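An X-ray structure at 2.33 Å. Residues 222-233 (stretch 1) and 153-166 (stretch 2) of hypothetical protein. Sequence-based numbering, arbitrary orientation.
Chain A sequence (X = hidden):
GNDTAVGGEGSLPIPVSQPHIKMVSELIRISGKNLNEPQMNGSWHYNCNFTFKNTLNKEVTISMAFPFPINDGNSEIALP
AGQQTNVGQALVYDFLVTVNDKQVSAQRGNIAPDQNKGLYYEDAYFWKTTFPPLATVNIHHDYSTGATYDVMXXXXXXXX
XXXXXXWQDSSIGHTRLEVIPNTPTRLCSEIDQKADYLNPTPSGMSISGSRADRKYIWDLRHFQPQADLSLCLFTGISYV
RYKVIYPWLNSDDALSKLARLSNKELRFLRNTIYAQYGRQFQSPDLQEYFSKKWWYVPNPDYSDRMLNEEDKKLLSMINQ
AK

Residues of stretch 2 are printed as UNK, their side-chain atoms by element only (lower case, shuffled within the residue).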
# COMPACT_ATOMS: atom_id res chain seq x y z
N HIS A 222 -9.51 -21.23 7.09
CA HIS A 222 -9.15 -22.28 6.14
C HIS A 222 -8.76 -21.70 4.79
O HIS A 222 -9.02 -22.31 3.75
CB HIS A 222 -10.28 -23.30 5.96
CG HIS A 222 -10.27 -24.32 7.02
ND1 HIS A 222 -9.31 -25.32 7.03
CD2 HIS A 222 -11.05 -24.44 8.12
CE1 HIS A 222 -9.57 -26.04 8.11
NE2 HIS A 222 -10.61 -25.54 8.80
N PHE A 223 -8.10 -20.53 4.82
CA PHE A 223 -7.74 -19.77 3.64
C PHE A 223 -6.77 -20.50 2.72
O PHE A 223 -5.62 -20.73 3.10
CB PHE A 223 -7.18 -18.39 4.02
CG PHE A 223 -6.88 -17.45 2.87
CD1 PHE A 223 -7.82 -17.19 1.88
CD2 PHE A 223 -5.67 -16.76 2.82
CE1 PHE A 223 -7.55 -16.30 0.85
CE2 PHE A 223 -5.40 -15.86 1.79
CZ PHE A 223 -6.34 -15.64 0.81
N GLN A 224 -7.25 -20.85 1.52
CA GLN A 224 -6.47 -21.42 0.43
C GLN A 224 -5.93 -20.20 -0.33
O GLN A 224 -6.72 -19.52 -0.98
CB GLN A 224 -7.33 -22.34 -0.46
CG GLN A 224 -7.58 -23.73 0.14
CD GLN A 224 -8.43 -24.63 -0.74
OE1 GLN A 224 -8.06 -25.77 -1.06
NE2 GLN A 224 -9.62 -24.16 -1.12
N PRO A 225 -4.65 -19.81 -0.16
CA PRO A 225 -4.18 -18.57 -0.80
C PRO A 225 -4.02 -18.71 -2.32
O PRO A 225 -3.01 -19.21 -2.82
CB PRO A 225 -2.87 -18.28 -0.08
CG PRO A 225 -2.36 -19.63 0.32
CD PRO A 225 -3.56 -20.47 0.61
N GLN A 226 -5.08 -18.27 -3.04
CA GLN A 226 -5.19 -18.28 -4.49
C GLN A 226 -4.88 -16.89 -5.06
O GLN A 226 -4.66 -16.76 -6.27
CB GLN A 226 -6.60 -18.73 -4.91
CG GLN A 226 -6.67 -19.42 -6.29
CD GLN A 226 -5.96 -20.76 -6.31
OE1 GLN A 226 -6.48 -21.78 -5.85
NE2 GLN A 226 -4.75 -20.78 -6.85
N ALA A 227 -4.87 -15.85 -4.20
CA ALA A 227 -4.55 -14.47 -4.59
C ALA A 227 -3.75 -13.75 -3.52
O ALA A 227 -3.86 -14.06 -2.33
CB ALA A 227 -5.83 -13.70 -4.89
N ASP A 228 -2.96 -12.78 -3.93
CA ASP A 228 -2.18 -11.96 -3.01
C ASP A 228 -3.03 -10.82 -2.46
O ASP A 228 -4.17 -10.58 -2.91
CB ASP A 228 -0.96 -11.38 -3.74
CG ASP A 228 0.09 -12.40 -4.15
OD1 ASP A 228 0.33 -13.36 -3.37
OD2 ASP A 228 0.71 -12.20 -5.20
N LEU A 229 -2.48 -10.10 -1.50
CA LEU A 229 -3.14 -8.89 -1.08
C LEU A 229 -2.78 -7.83 -2.12
O LEU A 229 -1.60 -7.58 -2.40
CB LEU A 229 -2.77 -8.44 0.35
CG LEU A 229 -3.13 -6.99 0.70
CD1 LEU A 229 -4.61 -6.81 0.76
CD2 LEU A 229 -2.54 -6.60 1.98
N SER A 230 -3.80 -7.28 -2.74
CA SER A 230 -3.67 -6.23 -3.74
C SER A 230 -4.71 -5.19 -3.43
O SER A 230 -5.91 -5.45 -3.56
CB SER A 230 -3.84 -6.80 -5.14
OG SER A 230 -3.67 -5.78 -6.11
N LEU A 231 -4.27 -4.05 -2.92
CA LEU A 231 -5.17 -2.98 -2.56
C LEU A 231 -4.68 -1.66 -3.15
O LEU A 231 -3.60 -1.17 -2.84
CB LEU A 231 -5.34 -2.91 -1.03
CG LEU A 231 -6.37 -1.94 -0.46
CD1 LEU A 231 -7.79 -2.32 -0.87
CD2 LEU A 231 -6.28 -1.89 1.05
N CYS A 232 -5.49 -1.14 -4.05
CA CYS A 232 -5.28 0.10 -4.76
C CYS A 232 -6.15 1.22 -4.11
O CYS A 232 -7.38 1.09 -4.03
CB CYS A 232 -5.62 -0.09 -6.23
SG CYS A 232 -5.15 1.29 -7.27
N LEU A 233 -5.49 2.29 -3.63
CA LEU A 233 -6.16 3.38 -2.91
C LEU A 233 -5.92 4.75 -3.48
O LEU A 233 -4.86 5.02 -4.05
CB LEU A 233 -5.67 3.44 -1.44
CG LEU A 233 -5.92 2.24 -0.54
CD1 LEU A 233 -5.23 2.44 0.80
CD2 LEU A 233 -7.40 1.98 -0.35
N UNK A 153 -2.21 8.18 -10.36
CA UNK A 153 -2.52 8.72 -9.04
C UNK A 153 -2.84 7.68 -8.01
O UNK A 153 -3.31 8.02 -6.93
N UNK A 154 -2.58 6.42 -8.32
CA UNK A 154 -2.88 5.34 -7.38
C UNK A 154 -1.79 5.16 -6.34
O UNK A 154 -0.64 5.49 -6.59
c UNK A 154 -4.86 2.92 -11.28
c UNK A 154 -5.95 3.79 -11.29
c UNK A 154 -5.13 4.83 -9.28
c UNK A 154 -6.09 4.74 -10.29
c UNK A 154 -3.03 4.01 -8.12
c UNK A 154 -3.92 3.01 -10.26
o UNK A 154 -6.89 3.70 -12.30
c UNK A 154 -4.02 3.97 -9.26
N UNK A 155 -2.17 4.62 -5.18
CA UNK A 155 -1.30 4.18 -4.08
C UNK A 155 -1.55 2.68 -3.98
O UNK A 155 -2.71 2.25 -4.02
c UNK A 155 -1.60 4.92 -2.77
c UNK A 155 -0.72 6.10 -2.49
c UNK A 155 -0.09 8.18 -2.49
n UNK A 155 0.81 7.51 -1.77
n UNK A 155 -1.05 7.38 -2.95
c UNK A 155 0.40 6.19 -1.73
N UNK A 156 -0.49 1.90 -3.99
CA UNK A 156 -0.61 0.44 -3.94
C UNK A 156 -0.04 -0.11 -2.64
O UNK A 156 1.07 0.24 -2.24
c UNK A 156 -0.55 -0.01 -6.44
c UNK A 156 -0.27 0.93 -7.38
c UNK A 156 -3.24 -2.56 -7.37
c UNK A 156 -2.87 -0.89 -9.10
c UNK A 156 -1.57 -0.85 -7.00
c UNK A 156 -1.89 -0.32 -8.27
n UNK A 156 -1.07 0.77 -8.47
c UNK A 156 0.13 -0.20 -5.12
c UNK A 156 -2.27 -1.98 -6.54
c UNK A 156 -3.54 -2.00 -8.63
N UNK A 157 -0.81 -0.96 -1.98
CA UNK A 157 -0.38 -1.65 -0.76
C UNK A 157 -0.52 -3.12 -1.13
O UNK A 157 -1.54 -3.52 -1.68
c UNK A 157 -2.54 -0.87 0.35
c UNK A 157 -1.07 -1.19 0.56
c UNK A 157 -0.87 -2.19 1.69
N UNK A 158 0.59 -3.86 -1.01
CA UNK A 158 0.62 -5.25 -1.43
C UNK A 158 1.24 -6.14 -0.38
O UNK A 158 2.02 -5.68 0.45
c UNK A 158 1.83 -2.98 -6.81
n UNK A 158 0.70 -3.59 -7.17
n UNK A 158 2.26 -1.94 -7.51
c UNK A 158 1.26 -4.29 -3.78
c UNK A 158 2.16 -4.58 -4.94
c UNK A 158 1.39 -5.41 -2.76
n UNK A 158 2.51 -3.40 -5.75
N UNK A 159 0.90 -7.42 -0.45
CA UNK A 159 1.40 -8.49 0.41
C UNK A 159 1.28 -9.81 -0.33
O UNK A 159 0.18 -10.17 -0.74
c UNK A 159 2.20 -8.59 3.73
c UNK A 159 1.37 -9.26 2.83
c UNK A 159 1.26 -10.65 2.95
c UNK A 159 2.73 -10.65 4.85
c UNK A 159 2.87 -9.28 4.74
c UNK A 159 1.95 -11.34 3.94
o UNK A 159 3.38 -11.35 5.84
c UNK A 159 0.64 -8.52 1.74
N UNK A 160 2.42 -10.54 -0.53
CA UNK A 160 2.45 -11.83 -1.22
C UNK A 160 1.94 -12.94 -0.27
O UNK A 160 2.54 -13.19 0.77
c UNK A 160 4.24 -11.09 -2.85
c UNK A 160 3.82 -13.55 -2.48
c UNK A 160 3.82 -12.16 -1.84
N UNK A 161 0.84 -13.60 -0.68
CA UNK A 161 0.14 -14.64 0.05
C UNK A 161 0.12 -15.97 -0.70
O UNK A 161 -0.04 -17.00 -0.06
c UNK A 161 -1.48 -13.05 1.37
c UNK A 161 -1.30 -14.19 0.34
c UNK A 161 -1.15 -13.50 2.78
c UNK A 161 -2.90 -12.47 1.33
N UNK A 162 0.26 -15.96 -2.05
CA UNK A 162 0.20 -17.15 -2.90
C UNK A 162 1.30 -18.19 -2.56
O UNK A 162 1.12 -19.39 -2.82
c UNK A 162 -1.79 -15.02 -7.11
c UNK A 162 -0.92 -16.11 -6.50
c UNK A 162 -0.95 -16.13 -4.97
c UNK A 162 0.31 -16.78 -4.40
n UNK A 162 -1.70 -14.98 -8.61
N UNK A 163 2.42 -17.71 -2.01
CA UNK A 163 3.59 -18.48 -1.62
C UNK A 163 3.28 -19.36 -0.43
O UNK A 163 4.00 -20.32 -0.18
o UNK A 163 4.37 -16.52 -0.44
c UNK A 163 4.77 -17.55 -1.35
c UNK A 163 5.34 -16.95 -2.63
N UNK A 164 2.16 -19.09 0.25
CA UNK A 164 1.67 -19.92 1.34
C UNK A 164 1.47 -21.38 0.95
O UNK A 164 1.47 -22.26 1.80
N UNK A 165 1.36 -21.63 -0.39
CA UNK A 165 1.25 -22.94 -1.05
C UNK A 165 2.55 -23.76 -0.90
O UNK A 165 2.55 -24.95 -1.21
c UNK A 165 0.94 -22.75 -2.53
N UNK A 166 3.66 -23.13 -0.45
CA UNK A 166 4.92 -23.83 -0.22
C UNK A 166 4.89 -24.61 1.13
O UNK A 166 5.68 -25.52 1.34
c UNK A 166 6.45 -22.27 -1.63
c UNK A 166 7.07 -23.29 -2.58
c UNK A 166 7.30 -21.05 -1.47
c UNK A 166 6.11 -22.87 -0.26
O HOH W 1 -3.59 7.74 -4.33
O HOH W 2 -0.93 -5.32 -5.95
O HOH W 3 1.22 -13.75 -8.05

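Position 153 has no side-chain atoms, and its phi/psi of 92/12° would jam a CB against the preceding carbonyl oxygen; it is Gly153. Its O accepts a 2.6 Å hydrogen bond from water 1, which also donates to Leu233 O (3.0 Å).

Position 154 carries one carbon and then a ring of six carbons bearing one oxygen, the pattern of tyrosine. The ring of Tyr154 meets Cys232 obliquely, with Cys232 SG 3.5 Å from Tyr154 CG, and its hydroxyl is satisfied elsewhere in the structure.

At 155, one carbon leads to a five-membered ring of three carbons and two nitrogens, which identifies His155. Its ND1 lies 2.9 Å from water 1, so the water joins the ring to Leu233 O. The backbone pairs with Leu233 in both directions: His155 N to Leu233 O, 2.9 Å, and Leu233 N to His155 O, 2.8 Å.

Position 156 bears a carbon followed by fused five- and six-membered rings of eight carbons and one nitrogen, an indole, hence Trp156. Cys232 CB sits over the face of the six-membered ring, 3.6 Å from Trp156 CZ3, whereas Ser230 OG approaches the ring edge, 3.5 Å from the same Trp156 CZ3.

Three carbons, one carrying the other two, make 157 a valine. On the opposite face of the sheet from the indole, Val157 CG1 packs 3.7 Å from Leu231 CB and 4.3 Å from Leu233 CD1. Hydrogen bonds from Val157 N to Leu231 O (2.9 Å) and from Leu231 N to Val157 O (3.0 Å) fix the pairing.

Position 158 has three carbons, a nitrogen, and a carbon carrying two more nitrogens: the guanidinium of Arg158. The side chain lies on the face of Ser230, and water 2 bridges them, 2.7 Å from Arg158 NH1 and 2.8 Å from Ser230 OG.

A carbon and a six-carbon ring with one oxygen recur at 159, giving Tyr159. Its CB is 3.7 Å from Leu229 CB, though the ring leads away from stretch 1.

The three carbons of 160, again branched at the first, belong to Val160, which points away overall; its CA is 3.4 Å from Asp228 OD1.

At position 161, four carbons forked at the second define leucine; Leu161 CD1 contacts Leu229 CB at 4.1 Å and the edge of the Phe223 ring at Phe223 CE2, 4.2 Å.

Four carbons in a row ending in nitrogen make 162 a lysine; Lys162 CE lies 3.5 Å from Gln226 O.

Position 163, one carbon bearing an oxygen and a carbon, is Thr163, facing away. Bare 164 is Gly164, where an ideal CB would come within 3.1 Å of Pro225 CG. The single carbon of 165 gives Ala165, and four forked carbons at 166 give Leu166, out of reach.

The contact thus has two parts. Antiparallel strands form a backbone ladder, with Cys232 against the aromatic rings on one face and aliphatic packing on the other. Beyond the ladder, Asp228 OD1 accepts from Leu161 N (2.7 Å) and Lys162 N (2.9 Å), anchoring the chain where the 3-10 segment begins.

Stretch 2 (153-166) GYHWVRYVLKTGAL
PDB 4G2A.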